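Multicopper oxidase (Uncultured bacterium, PDB 4E9X) probably oxidises small substrates at a mononuclear copper and passes the electrons to a trinuclear copper cluster that reduces molecular oxygen to water. Local coordinates at residues R4-T9 with V45-T50; P19-K24 with A150-Y155; G34-V39 with G306-D311; I141-T146 with S169-S174. One frame throughout, in Å; residues are numbered along the deposited sequence. Where two conformers were deposited one is given.

Contact 1: R4-T9 with V45-T50; sequences REFDMT and VIVNVT
The ring of Phe6 meets the neighbouring strand with its rim: Val47 CG2 lies at the edge, near the ring plane, 4.3 Å from CD2, while Val45 CG1 approaches CE2 obliquely. One face turns back over its own strand, where the carbonyl carbon of Arg4 sits above the plane near the rim. Segments 4-9 and 45-50, of strands 3-18 and 44-51, run parallel, 16° apart, within a cupredoxin-type sheet. The backbone of 4-9 bonds through Arg4, Phe6 and Met8; Phe6 N donates to Ile46 O (2.8 Å) and Phe6 O accepts from Asn48 N (2.9 Å). Phe6 and Met8, which touch Met307, share a face with the three valines; Arg4 starts on it too, but its end leads away to Asp43.

The other face is mostly polar. The amide of Asn48 is a flat donor between two acids, its ND2 reaching Glu5 OE2 and Asp7 OD1 at 2.9 Å each. Both oxygens lie close to the amide plane; Glu5 offers its anti lone pair, whereas Asp7 OD1 is met nearly along its C-O bond. The Glu5 carboxylate is turned 63° from the amide, that of Asp7 only 34°. Asn48 OD1 bonds to Thr90 of the next strand, which helps fix the amide's rotation. An alanine here would probably leave the Glu5 and Asp7 carboxylates without their shared donor, and Thr90 without its acceptor. Farther along, Thr50 OG1 bonds to Ser88, and a water donates to Met8 O at 2.9 Å while also bonding Thr50 OG1 at 3.2 Å.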
loop_
_atom_site.group_PDB
_atom_site.type_symbol
_atom_site.label_atom_id
_atom_site.label_comp_id
_atom_site.label_asym_id
_atom_site.label_seq_id
_atom_site.Cartn_x
_atom_site.Cartn_y
_atom_site.Cartn_z
ATOM N N ARG A 4 26.373 16.600 -20.083
ATOM C CA ARG A 4 27.005 15.877 -18.981
ATOM C C ARG A 4 27.102 14.415 -19.380
ATOM O O ARG A 4 26.083 13.781 -19.556
ATOM C CB ARG A 4 26.258 16.081 -17.662
ATOM C CG ARG A 4 26.103 17.558 -17.318
ATOM C CD ARG A 4 25.725 17.707 -15.859
ATOM N NE ARG A 4 25.487 19.138 -15.584
ATOM C CZ ARG A 4 26.502 19.920 -15.175
ATOM N NH1 ARG A 4 27.735 19.448 -15.001
ATOM N NH2 ARG A 4 26.283 21.198 -14.933
ATOM N N GLU A 5 28.336 13.976 -19.521
ATOM C CA GLU A 5 28.628 12.626 -19.988
ATOM C C GLU A 5 29.319 11.821 -18.895
ATOM O O GLU A 5 30.297 12.303 -18.316
ATOM C CB GLU A 5 29.558 12.725 -21.226
ATOM C CG GLU A 5 29.908 11.356 -21.762
ATOM C CD GLU A 5 30.484 11.389 -23.151
ATOM O OE1 GLU A 5 30.622 12.500 -23.716
ATOM O OE2 GLU A 5 30.805 10.322 -23.728
ATOM N N PHE A 6 28.830 10.614 -18.664
ATOM C CA PHE A 6 29.261 9.731 -17.611
ATOM C C PHE A 6 29.631 8.364 -18.121
ATOM O O PHE A 6 28.974 7.911 -19.055
ATOM C CB PHE A 6 28.125 9.565 -16.569
ATOM C CG PHE A 6 27.685 10.934 -16.049
ATOM C CD1 PHE A 6 28.565 11.816 -15.447
ATOM C CD2 PHE A 6 26.383 11.331 -16.152
ATOM C CE1 PHE A 6 28.181 13.034 -14.953
ATOM C CE2 PHE A 6 25.979 12.577 -15.681
ATOM C CZ PHE A 6 26.879 13.465 -15.078
ATOM N N ASP A 7 30.616 7.731 -17.500
ATOM C CA ASP A 7 30.994 6.380 -17.895
ATOM C C ASP A 7 30.631 5.453 -16.717
ATOM O O ASP A 7 31.098 5.696 -15.598
ATOM C CB ASP A 7 32.472 6.249 -18.226
ATOM C CG ASP A 7 32.882 6.953 -19.493
ATOM O OD1 ASP A 7 32.194 6.813 -20.549
ATOM O OD2 ASP A 7 33.926 7.674 -19.549
ATOM N N MET A 8 29.767 4.471 -16.962
ATOM C CA MET A 8 29.360 3.608 -15.862
ATOM C C MET A 8 29.705 2.165 -16.212
ATOM O O MET A 8 29.750 1.827 -17.402
ATOM C CB MET A 8 27.871 3.766 -15.556
ATOM C CG MET A 8 27.367 3.001 -14.327
ATOM S SD MET A 8 25.578 3.343 -14.110
ATOM C CE MET A 8 25.643 4.914 -14.992
ATOM N N THR A 9 29.996 1.338 -15.235
ATOM C CA THR A 9 30.204 -0.093 -15.488
ATOM C C THR A 9 29.165 -0.859 -14.634
ATOM O O THR A 9 28.465 -0.272 -13.784
ATOM C CB THR A 9 31.576 -0.635 -15.115
ATOM O OG1 THR A 9 31.752 -0.520 -13.684
ATOM C CG2 THR A 9 32.664 0.196 -15.830
ATOM N N VAL A 45 22.139 14.561 -21.027
ATOM C CA VAL A 45 22.881 13.503 -20.337
ATOM C C VAL A 45 23.293 12.436 -21.339
ATOM O O VAL A 45 22.496 12.008 -22.179
ATOM C CB VAL A 45 21.995 12.917 -19.227
ATOM C CG1 VAL A 45 22.760 11.832 -18.476
ATOM C CG2 VAL A 45 21.591 14.017 -18.284
ATOM N N ILE A 46 24.548 12.006 -21.195
ATOM C CA ILE A 46 25.075 10.888 -21.954
ATOM C C ILE A 46 25.652 9.888 -20.984
ATOM O O ILE A 46 26.492 10.272 -20.154
ATOM C CB ILE A 46 26.159 11.398 -22.938
ATOM C CG1 ILE A 46 25.647 12.483 -23.901
ATOM C CG2 ILE A 46 26.762 10.226 -23.700
ATOM C CD1 ILE A 46 26.772 13.231 -24.613
ATOM N N VAL A 47 25.214 8.640 -21.020
ATOM C CA VAL A 47 25.763 7.631 -20.112
ATOM C C VAL A 47 26.276 6.462 -20.965
ATOM O O VAL A 47 25.492 5.795 -21.689
ATOM C CB VAL A 47 24.706 7.139 -19.117
ATOM C CG1 VAL A 47 25.387 6.135 -18.170
ATOM C CG2 VAL A 47 24.144 8.263 -18.265
ATOM N N ASN A 48 27.598 6.198 -20.887
ATOM C CA ASN A 48 28.205 5.093 -21.616
ATOM C C ASN A 48 28.329 3.924 -20.636
ATOM O O ASN A 48 29.031 4.094 -19.620
ATOM C CB ASN A 48 29.591 5.466 -22.157
ATOM C CG ASN A 48 29.576 6.763 -22.968
ATOM O OD1 ASN A 48 28.860 6.822 -23.956
ATOM N ND2 ASN A 48 30.346 7.764 -22.552
ATOM N N VAL A 49 27.655 2.836 -20.920
ATOM C CA VAL A 49 27.570 1.724 -19.988
ATOM C C VAL A 49 28.397 0.529 -20.504
ATOM O O VAL A 49 28.149 0.107 -21.647
ATOM C CB VAL A 49 26.101 1.293 -19.826
ATOM C CG1 VAL A 49 26.027 0.125 -18.861
ATOM C CG2 VAL A 49 25.195 2.434 -19.384
ATOM N N THR A 50 29.298 0.003 -19.692
ATOM C CA THR A 50 29.990 -1.253 -20.010
ATOM C C THR A 50 29.599 -2.365 -19.045
ATOM O O THR A 50 29.677 -2.227 -17.828
ATOM C CB THR A 50 31.503 -1.058 -19.982
ATOM O OG1 THR A 50 31.765 -0.100 -21.036
ATOM C CG2 THR A 50 32.239 -2.349 -20.295
HETATM O O HOH W 1 31.917 2.543 -19.218
#

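Contact 2: P19-K24 with A150-Y155; sequences PGLDYK and AVADKY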
loop_
_atom_site.group_PDB
_atom_site.type_symbol
_atom_site.label_atom_id
_atom_site.label_comp_id
_atom_site.label_asym_id
_atom_site.label_seq_id
_atom_site.Cartn_x
_atom_site.Cartn_y
_atom_site.Cartn_z
ATOM N N PRO A 19 24.760 -8.467 9.359
ATOM C CA PRO A 19 25.727 -9.361 10.025
ATOM C C PRO A 19 25.419 -10.776 9.528
ATOM O O PRO A 19 24.256 -11.281 9.563
ATOM C CB PRO A 19 25.386 -9.147 11.472
ATOM C CG PRO A 19 24.927 -7.706 11.529
ATOM C CD PRO A 19 23.983 -7.676 10.348
ATOM N N GLY A 20 26.459 -11.410 8.943
ATOM C CA GLY A 20 26.283 -12.735 8.415
ATOM C C GLY A 20 25.499 -12.953 7.149
ATOM O O GLY A 20 25.299 -14.117 6.751
ATOM N N LEU A 21 25.056 -11.897 6.487
ATOM C CA LEU A 21 24.468 -12.001 5.171
ATOM C C LEU A 21 25.315 -11.165 4.197
ATOM O O LEU A 21 25.219 -9.946 4.113
ATOM C CB LEU A 21 23.020 -11.500 5.143
ATOM C CG LEU A 21 22.420 -11.643 3.739
ATOM C CD1 LEU A 21 22.296 -13.117 3.373
ATOM C CD2 LEU A 21 21.066 -10.907 3.618
ATOM N N ASP A 22 26.135 -11.891 3.438
ATOM C CA ASP A 22 26.870 -11.396 2.272
ATOM C C ASP A 22 26.062 -11.723 1.023
ATOM O O ASP A 22 25.531 -12.838 0.958
ATOM C CB ASP A 22 28.229 -12.106 2.214
ATOM C CG ASP A 22 29.006 -11.653 3.461
ATOM O OD1 ASP A 22 29.019 -10.459 3.772
ATOM O OD2 ASP A 22 29.567 -12.545 4.142
ATOM N N TYR A 23 25.950 -10.836 0.065
ATOM C CA TYR A 23 24.998 -11.020 -1.026
ATOM C C TYR A 23 25.683 -10.726 -2.352
ATOM O O TYR A 23 26.312 -9.675 -2.503
ATOM C CB TYR A 23 23.792 -10.095 -0.787
ATOM C CG TYR A 23 22.480 -10.705 -1.255
ATOM C CD1 TYR A 23 21.655 -11.339 -0.316
ATOM C CD2 TYR A 23 22.030 -10.669 -2.564
ATOM C CE1 TYR A 23 20.449 -11.930 -0.628
ATOM C CE2 TYR A 23 20.814 -11.263 -2.913
ATOM C CZ TYR A 23 20.045 -11.881 -1.965
ATOM O OH TYR A 23 18.818 -12.436 -2.331
ATOM N N LYS A 24 25.589 -11.622 -3.321
ATOM C CA LYS A 24 26.095 -11.397 -4.676
ATOM C C LYS A 24 25.143 -10.481 -5.422
ATOM O O LYS A 24 23.936 -10.734 -5.506
ATOM C CB LYS A 24 26.253 -12.708 -5.441
ATOM C CG LYS A 24 27.372 -13.611 -4.918
ATOM C CD LYS A 24 27.693 -14.635 -5.990
ATOM C CE LYS A 24 28.978 -15.392 -5.808
ATOM N NZ LYS A 24 29.983 -15.065 -4.808
ATOM N N ALA A 150 18.075 -17.147 0.682
ATOM C CA ALA A 150 18.352 -18.430 0.021
ATOM C C ALA A 150 19.097 -18.288 -1.293
ATOM O O ALA A 150 19.706 -19.246 -1.773
ATOM C CB ALA A 150 17.046 -19.165 -0.245
ATOM N N VAL A 151 18.971 -17.115 -1.904
ATOM C CA VAL A 151 19.651 -16.950 -3.212
ATOM C C VAL A 151 20.798 -15.974 -3.127
ATOM O O VAL A 151 21.252 -15.450 -4.174
ATOM C CB VAL A 151 18.648 -16.544 -4.310
ATOM C CG1 VAL A 151 17.613 -17.666 -4.354
ATOM C CG2 VAL A 151 18.012 -15.155 -4.099
ATOM N N ALA A 152 21.310 -15.715 -1.932
ATOM C CA ALA A 152 22.407 -14.759 -1.803
ATOM C C ALA A 152 23.608 -15.089 -2.665
ATOM O O ALA A 152 24.328 -14.185 -3.137
ATOM C CB ALA A 152 22.849 -14.673 -0.326
ATOM N N ASP A 153 23.903 -16.373 -2.802
ATOM C CA ASP A 153 25.216 -16.764 -3.363
ATOM C C ASP A 153 25.083 -17.244 -4.803
ATOM O O ASP A 153 26.031 -17.888 -5.299
ATOM C CB ASP A 153 25.915 -17.884 -2.599
ATOM C CG ASP A 153 27.410 -18.055 -2.859
ATOM O OD1 ASP A 153 28.090 -17.161 -3.424
ATOM O OD2 ASP A 153 27.972 -19.141 -2.494
ATOM N N LYS A 154 23.935 -17.015 -5.468
ATOM C CA LYS A 154 23.761 -17.638 -6.788
ATOM C C LYS A 154 22.894 -16.788 -7.685
ATOM O O LYS A 154 21.675 -16.703 -7.657
ATOM C CB LYS A 154 23.174 -19.051 -6.606
ATOM C CG LYS A 154 21.792 -18.987 -5.941
ATOM C CD LYS A 154 21.719 -19.848 -4.696
ATOM C CE LYS A 154 20.826 -21.056 -4.988
ATOM N NZ LYS A 154 21.350 -22.340 -4.403
ATOM N N TYR A 155 23.616 -16.115 -8.554
ATOM C CA TYR A 155 22.968 -15.383 -9.613
ATOM C C TYR A 155 22.081 -16.301 -10.451
ATOM O O TYR A 155 22.361 -17.517 -10.636
ATOM C CB TYR A 155 24.085 -14.808 -10.490
ATOM C CG TYR A 155 24.966 -13.707 -9.942
ATOM C CD1 TYR A 155 24.473 -12.575 -9.328
ATOM C CD2 TYR A 155 26.364 -13.796 -10.047
ATOM C CE1 TYR A 155 25.360 -11.641 -8.872
ATOM C CE2 TYR A 155 27.259 -12.873 -9.594
ATOM C CZ TYR A 155 26.735 -11.750 -8.992
ATOM O OH TYR A 155 27.591 -10.779 -8.505
#
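A type I turn from Val151 to Lys154, in the loop after strand 138-147, docks against the start of strand 21-28 and lays Ala152 on the ring of Tyr23. Ala152 CA stands almost over the centre of that ring, 3.7 Å from the centroid and 12° off its normal. Its CB covers the same face near CD1 (3.5 Å), alanine's short side chain letting both carbons lie on the ring. Beyond the ring, Tyr23 OH passes Val151 CG2 and bonds to Glu148 O, while Trp147 meets the ring edge-to-face. The one backbone bond across the contact, Lys24 N to Ala152 O (2.9 Å), is nearly straight and lies in the carbonyl plane.

Lys24 contributes both its hydrocarbon stem and its charge. CB rests over a face of the Tyr155 ring, 4.0 Å from the centroid, and CD also stands above the plane, offset toward the rim. NZ forms a salt bridge of 3.1 Å with Asp153 OD1, although the strained last torsion (chi4 -9°) leaves its exact placing doubtful. Tyr155 also stacks on Phe26 and bonds through OH to Val25 O. Arg116 joins the two sides, NH1 to Lys24 O and NH2 to Val151 O. A turn packed on a strand against aromatic faces, with one charge pair at its exposed side, is consistent with an interdomain seam between the two cupredoxin-like units of a two-domain multicopper oxidase.

Contact 3: G34-V39 with G306-D311; sequences GPLIHV and GMFDHD
Met307 fills the hollow beside Ile37 and Pro35. Its CG packs on Pro35 CB at 3.7 Å, and a bend in the chain (chi3 -83°) brings CE back to Ile37, 3.3 Å from both CG1 and CD1, closer than carbons usually pack. A methionine suits the place because its flexible thioether follows an uneven surface, with Phe6 and Met8 of strand 3-18 packed against it. An alanine here would probably open a gap between Ile37, Pro35 and that strand, leaving the isoleucine tip without its methyl partner.

On the opposite face two side chains lie side by side, with Leu36 CD2 4.2 Å from Phe308 CD2. The rim of the phenylalanine ring passes Leu36 O. Gly306 presents no bump beside His38, and its backbone angles would jam a side chain against the preceding carbonyl oxygen. His38 NE2 bonds to Asp125, and Tyr305 meets the imidazole edge-to-face. Past the strand end, Asp309 OD1 lies against Pro35 CG at 3.3 Å while taking its hydrogen bond from Asn29.

Four backbone bonds align the strands: Leu36 and Phe308 exchange two, of which Phe308 N to Leu36 O is 2.8 Å, and His38 and Gly306 exchange two more. Strand 306-308, from near the chain's end, thus returns as an antiparallel strand at the edge, within this chain, of a sheet of the first cupredoxin-like β-sandwich.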
loop_
_atom_site.group_PDB
_atom_site.type_symbol
_atom_site.label_atom_id
_atom_site.label_comp_id
_atom_site.label_asym_id
_atom_site.label_seq_id
_atom_site.Cartn_x
_atom_site.Cartn_y
_atom_site.Cartn_z
ATOM N N GLY A 34 23.727 2.203 -6.516
ATOM C CA GLY A 34 24.575 2.664 -7.600
ATOM C C GLY A 34 24.963 4.128 -7.359
ATOM O O GLY A 34 24.457 4.835 -6.468
ATOM N N PRO A 35 25.889 4.628 -8.194
ATOM C CA PRO A 35 26.341 6.031 -8.103
ATOM C C PRO A 35 25.191 7.021 -8.195
ATOM O O PRO A 35 24.187 6.841 -8.897
ATOM C CB PRO A 35 27.281 6.182 -9.301
ATOM C CG PRO A 35 27.742 4.775 -9.528
ATOM C CD PRO A 35 26.537 3.883 -9.311
ATOM N N LEU A 36 25.347 8.102 -7.425
ATOM C CA LEU A 36 24.427 9.204 -7.550
ATOM C C LEU A 36 24.700 9.960 -8.851
ATOM O O LEU A 36 25.845 10.367 -9.126
ATOM C CB LEU A 36 24.655 10.197 -6.384
ATOM C CG LEU A 36 23.996 11.586 -6.519
ATOM C CD1 LEU A 36 22.463 11.514 -6.490
ATOM C CD2 LEU A 36 24.483 12.473 -5.350
ATOM N N ILE A 37 23.669 10.241 -9.640
ATOM C CA ILE A 37 23.766 11.120 -10.808
ATOM C C ILE A 37 22.943 12.350 -10.462
ATOM O O ILE A 37 21.761 12.237 -10.141
ATOM C CB ILE A 37 23.295 10.408 -12.100
ATOM C CG1 ILE A 37 24.098 9.166 -12.389
ATOM C CG2 ILE A 37 23.295 11.426 -13.240
ATOM C CD1 ILE A 37 23.541 8.315 -13.551
ATOM N N HIS A 38 23.558 13.502 -10.490
ATOM C CA HIS A 38 22.930 14.751 -10.050
ATOM C C HIS A 38 23.145 15.763 -11.162
ATOM O O HIS A 38 24.283 16.137 -11.459
ATOM C CB HIS A 38 23.545 15.190 -8.710
ATOM C CG HIS A 38 22.802 16.289 -8.051
ATOM N ND1 HIS A 38 23.271 16.936 -6.910
ATOM C CD2 HIS A 38 21.582 16.865 -8.290
ATOM C CE1 HIS A 38 22.367 17.837 -6.524
ATOM N NE2 HIS A 38 21.359 17.841 -7.321
ATOM N N VAL A 39 22.067 16.190 -11.794
ATOM C CA VAL A 39 22.133 17.107 -12.934
ATOM C C VAL A 39 21.089 18.190 -12.771
ATOM O O VAL A 39 20.298 18.148 -11.808
ATOM C CB VAL A 39 21.962 16.342 -14.254
ATOM C CG1 VAL A 39 23.014 15.235 -14.411
ATOM C CG2 VAL A 39 20.576 15.722 -14.466
ATOM N N GLY A 306 27.147 16.100 -11.356
ATOM C CA GLY A 306 28.040 15.050 -11.810
ATOM C C GLY A 306 27.584 13.681 -11.351
ATOM O O GLY A 306 26.417 13.511 -10.957
ATOM N N MET A 307 28.486 12.714 -11.407
ATOM C CA MET A 307 28.207 11.339 -10.999
ATOM C C MET A 307 29.167 10.994 -9.854
ATOM O O MET A 307 30.402 11.229 -9.931
ATOM C CB MET A 307 28.272 10.335 -12.141
ATOM C CG MET A 307 28.208 8.879 -11.612
ATOM S SD MET A 307 28.402 7.704 -13.013
ATOM C CE MET A 307 26.755 7.683 -13.602
ATOM N N PHE A 308 28.641 10.474 -8.746
ATOM C CA PHE A 308 29.392 10.282 -7.529
ATOM C C PHE A 308 29.294 8.854 -7.043
ATOM O O PHE A 308 28.211 8.342 -6.741
ATOM C CB PHE A 308 28.866 11.201 -6.375
ATOM C CG PHE A 308 28.944 12.658 -6.739
ATOM C CD1 PHE A 308 30.022 13.406 -6.277
ATOM C CD2 PHE A 308 27.956 13.238 -7.521
ATOM C CE1 PHE A 308 30.133 14.745 -6.605
ATOM C CE2 PHE A 308 28.119 14.573 -7.870
ATOM C CZ PHE A 308 29.188 15.328 -7.399
ATOM N N ASP A 309 30.462 8.212 -6.978
ATOM C CA ASP A 309 30.586 6.912 -6.309
ATOM C C ASP A 309 30.656 7.120 -4.797
ATOM O O ASP A 309 30.864 8.248 -4.311
ATOM C CB ASP A 309 31.816 6.116 -6.739
ATOM C CG ASP A 309 31.800 5.590 -8.158
ATOM O OD1 ASP A 309 30.851 5.823 -8.903
ATOM O OD2 ASP A 309 32.828 4.956 -8.551
ATOM N N HIS A 310 30.471 6.046 -4.052
ATOM C CA HIS A 310 30.637 6.151 -2.621
ATOM C C HIS A 310 31.206 4.824 -2.117
ATOM O O HIS A 310 30.599 3.742 -2.285
ATOM C CB HIS A 310 29.322 6.459 -1.900
ATOM C CG HIS A 310 29.494 6.462 -0.398
ATOM N ND1 HIS A 310 30.570 7.100 0.194
ATOM C CD2 HIS A 310 28.699 5.937 0.559
ATOM C CE1 HIS A 310 30.423 6.938 1.518
ATOM N NE2 HIS A 310 29.322 6.229 1.759
ATOM N N ASP A 311 32.390 4.909 -1.469
ATOM C CA ASP A 311 33.019 3.659 -1.075
ATOM C C ASP A 311 32.275 2.961 0.041
ATOM O O ASP A 311 32.427 1.757 0.183
ATOM C CB ASP A 311 34.496 3.867 -0.686
ATOM C CG ASP A 311 34.760 4.934 0.340
ATOM O OD1 ASP A 311 33.819 5.290 1.100
ATOM O OD2 ASP A 311 35.895 5.484 0.350
#

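Contact 4: I141-T146 with S169-S174; sequences IMMMST and SVNAKS
Asn171 uses its side-chain amide much as a strand would use a peptide group. OD1 accepts from Met143 N at 2.8 Å and ND2 donates to Ile141 O at 2.9 Å, while its own backbone N donates to Met143 O. With CG set beside the backbone N (chi1 -65°), on the side of strand 138-147, the amide reaches both. Asparagine also tolerates the positive phi required at the first corner of the type I' turn from Val170 to Lys173. ND2 also bonds Phe295 O.

On one face Val170 CG2 touches both Met142 CB (3.7 Å) and Met144 SD (3.8 Å). On the other, Ser145 and Ser169 flank a buried water. It donates to Met143 O, accepts from Ala172 N, and bonds both hydroxyls, 2.8 Å to Ser145 OG and 2.7 Å to Ser169 OG, tying the turn to the strand. Ser169 OG bonds Trp147 NE1 as well, and Ser145 and Ser169 exchange backbone bonds.

Strand 167-170, outermost of its sheet within this chain, pairs antiparallel with 138-147, which bonds to strand 187-195, a sheet consistent with the second cupredoxin-like unit; Met143 and Ser145 press on Trp119 of strand 119-125, and Met144 reaches strand 201-205.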
loop_
_atom_site.group_PDB
_atom_site.type_symbol
_atom_site.label_atom_id
_atom_site.label_comp_id
_atom_site.label_asym_id
_atom_site.label_seq_id
_atom_site.Cartn_x
_atom_site.Cartn_y
_atom_site.Cartn_z
ATOM N N ILE A 141 19.010 10.674 0.836
ATOM C CA ILE A 141 18.432 9.629 -0.038
ATOM C C ILE A 141 18.275 8.368 0.746
ATOM O O ILE A 141 19.251 7.882 1.338
ATOM C CB ILE A 141 19.343 9.440 -1.266
ATOM C CG1 ILE A 141 19.112 10.605 -2.271
ATOM C CG2 ILE A 141 19.146 8.076 -1.951
ATOM C CD1 ILE A 141 20.134 10.702 -3.385
ATOM N N MET A 142 17.077 7.791 0.726
ATOM C CA MET A 142 16.761 6.510 1.377
ATOM C C MET A 142 16.113 5.555 0.383
ATOM O O MET A 142 14.927 5.704 0.033
ATOM C CB MET A 142 15.801 6.690 2.569
ATOM C CG MET A 142 16.494 7.479 3.710
ATOM S SD MET A 142 15.496 7.339 5.189
ATOM C CE MET A 142 16.262 8.507 6.310
ATOM N N MET A 143 16.888 4.552 -0.080
ATOM C CA MET A 143 16.364 3.610 -1.091
ATOM C C MET A 143 16.111 2.295 -0.396
ATOM O O MET A 143 17.067 1.638 0.101
ATOM C CB MET A 143 17.425 3.438 -2.201
ATOM C CG MET A 143 17.786 4.789 -2.841
ATOM S SD MET A 143 18.777 4.660 -4.367
ATOM C CE MET A 143 17.516 4.131 -5.523
ATOM N N MET A 144 14.863 1.907 -0.291
ATOM C CA MET A 144 14.489 0.704 0.455
ATOM C C MET A 144 14.390 -0.494 -0.460
ATOM O O MET A 144 13.953 -0.369 -1.606
ATOM C CB MET A 144 13.137 0.894 1.174
ATOM C CG MET A 144 13.263 1.496 2.583
ATOM S SD MET A 144 13.967 3.155 2.654
ATOM C CE MET A 144 12.679 4.069 1.774
ATOM N N SER A 145 14.811 -1.676 0.018
ATOM C CA SER A 145 14.704 -2.911 -0.744
ATOM C C SER A 145 14.695 -4.073 0.253
ATOM O O SER A 145 14.803 -3.927 1.472
ATOM C CB SER A 145 15.789 -3.048 -1.789
ATOM O OG SER A 145 17.063 -3.224 -1.197
ATOM N N THR A 146 14.505 -5.234 -0.374
ATOM C CA THR A 146 14.419 -6.481 0.385
ATOM C C THR A 146 15.352 -7.530 -0.208
ATOM O O THR A 146 15.800 -7.416 -1.353
ATOM C CB THR A 146 12.973 -7.059 0.465
ATOM O OG1 THR A 146 12.642 -7.640 -0.796
ATOM C CG2 THR A 146 11.988 -5.945 0.803
ATOM N N SER A 169 16.309 -3.496 4.027
ATOM C CA SER A 169 17.368 -2.520 4.164
ATOM C C SER A 169 16.941 -1.134 3.717
ATOM O O SER A 169 15.969 -0.929 2.978
ATOM C CB SER A 169 18.597 -2.948 3.327
ATOM O OG SER A 169 18.201 -3.123 1.938
ATOM N N VAL A 170 17.743 -0.160 4.160
ATOM C CA VAL A 170 17.822 1.137 3.520
ATOM C C VAL A 170 19.241 1.269 2.984
ATOM O O VAL A 170 20.216 0.987 3.700
ATOM C CB VAL A 170 17.430 2.289 4.486
ATOM C CG1 VAL A 170 18.212 2.265 5.791
ATOM C CG2 VAL A 170 17.612 3.664 3.772
ATOM N N ASN A 171 19.383 1.680 1.738
ATOM C CA ASN A 171 20.687 1.836 1.056
ATOM C C ASN A 171 21.526 0.586 1.234
ATOM O O ASN A 171 22.731 0.668 1.502
ATOM C CB ASN A 171 21.407 3.097 1.525
ATOM C CG ASN A 171 20.605 4.329 1.114
ATOM O OD1 ASN A 171 19.655 4.209 0.356
ATOM N ND2 ASN A 171 20.948 5.510 1.649
ATOM N N ALA A 172 20.864 -0.566 1.081
ATOM C CA ALA A 172 21.502 -1.901 1.062
ATOM C C ALA A 172 22.156 -2.309 2.381
ATOM O O ALA A 172 22.948 -3.256 2.375
ATOM C CB ALA A 172 22.481 -2.046 -0.102
ATOM N N LYS A 173 21.788 -1.701 3.509
ATOM C CA LYS A 173 22.216 -2.231 4.805
ATOM C C LYS A 173 20.998 -2.391 5.708
ATOM O O LYS A 173 20.029 -1.644 5.673
ATOM C CB LYS A 173 23.306 -1.339 5.434
ATOM C CG LYS A 173 24.398 -0.949 4.424
ATOM C CD LYS A 173 25.761 -0.595 4.984
ATOM C CE LYS A 173 26.632 0.107 3.934
ATOM N NZ LYS A 173 27.179 -0.885 2.959
ATOM N N SER A 174 21.116 -3.423 6.543
ATOM C CA SER A 174 20.156 -3.762 7.589
ATOM C C SER A 174 20.723 -3.365 8.961
ATOM O O SER A 174 21.895 -3.682 9.251
ATOM C CB SER A 174 19.918 -5.272 7.491
ATOM O OG SER A 174 19.124 -5.782 8.581
HETATM O O HOH W 2 18.147 -1.015 0.232
#

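How the contacts relate
Contact 4 is fully buried and lies nearest the chain's centre, whereas contacts 1 and 2 each have exposed residues and contact 3 is intermediate. Contacts 1 and 2 both reach one sheet, through its neighbouring strands 3-18 and 21-28, although their centres are about 29 Å apart. Contacts 1 and 3 press together: the Phe6 ring packs on the backbone of 306-308 and on Ile37. From there Leu36 CD1 touches Ile141 CD1 of contact 4, 4.0 Å away. The chemistry follows the place: carboxylates meet a neutral amide in contact 1 and a lysine in contact 2, apolar side chains dominate contact 3, and neutral amide, hydroxyl and water groups serve the buried turn.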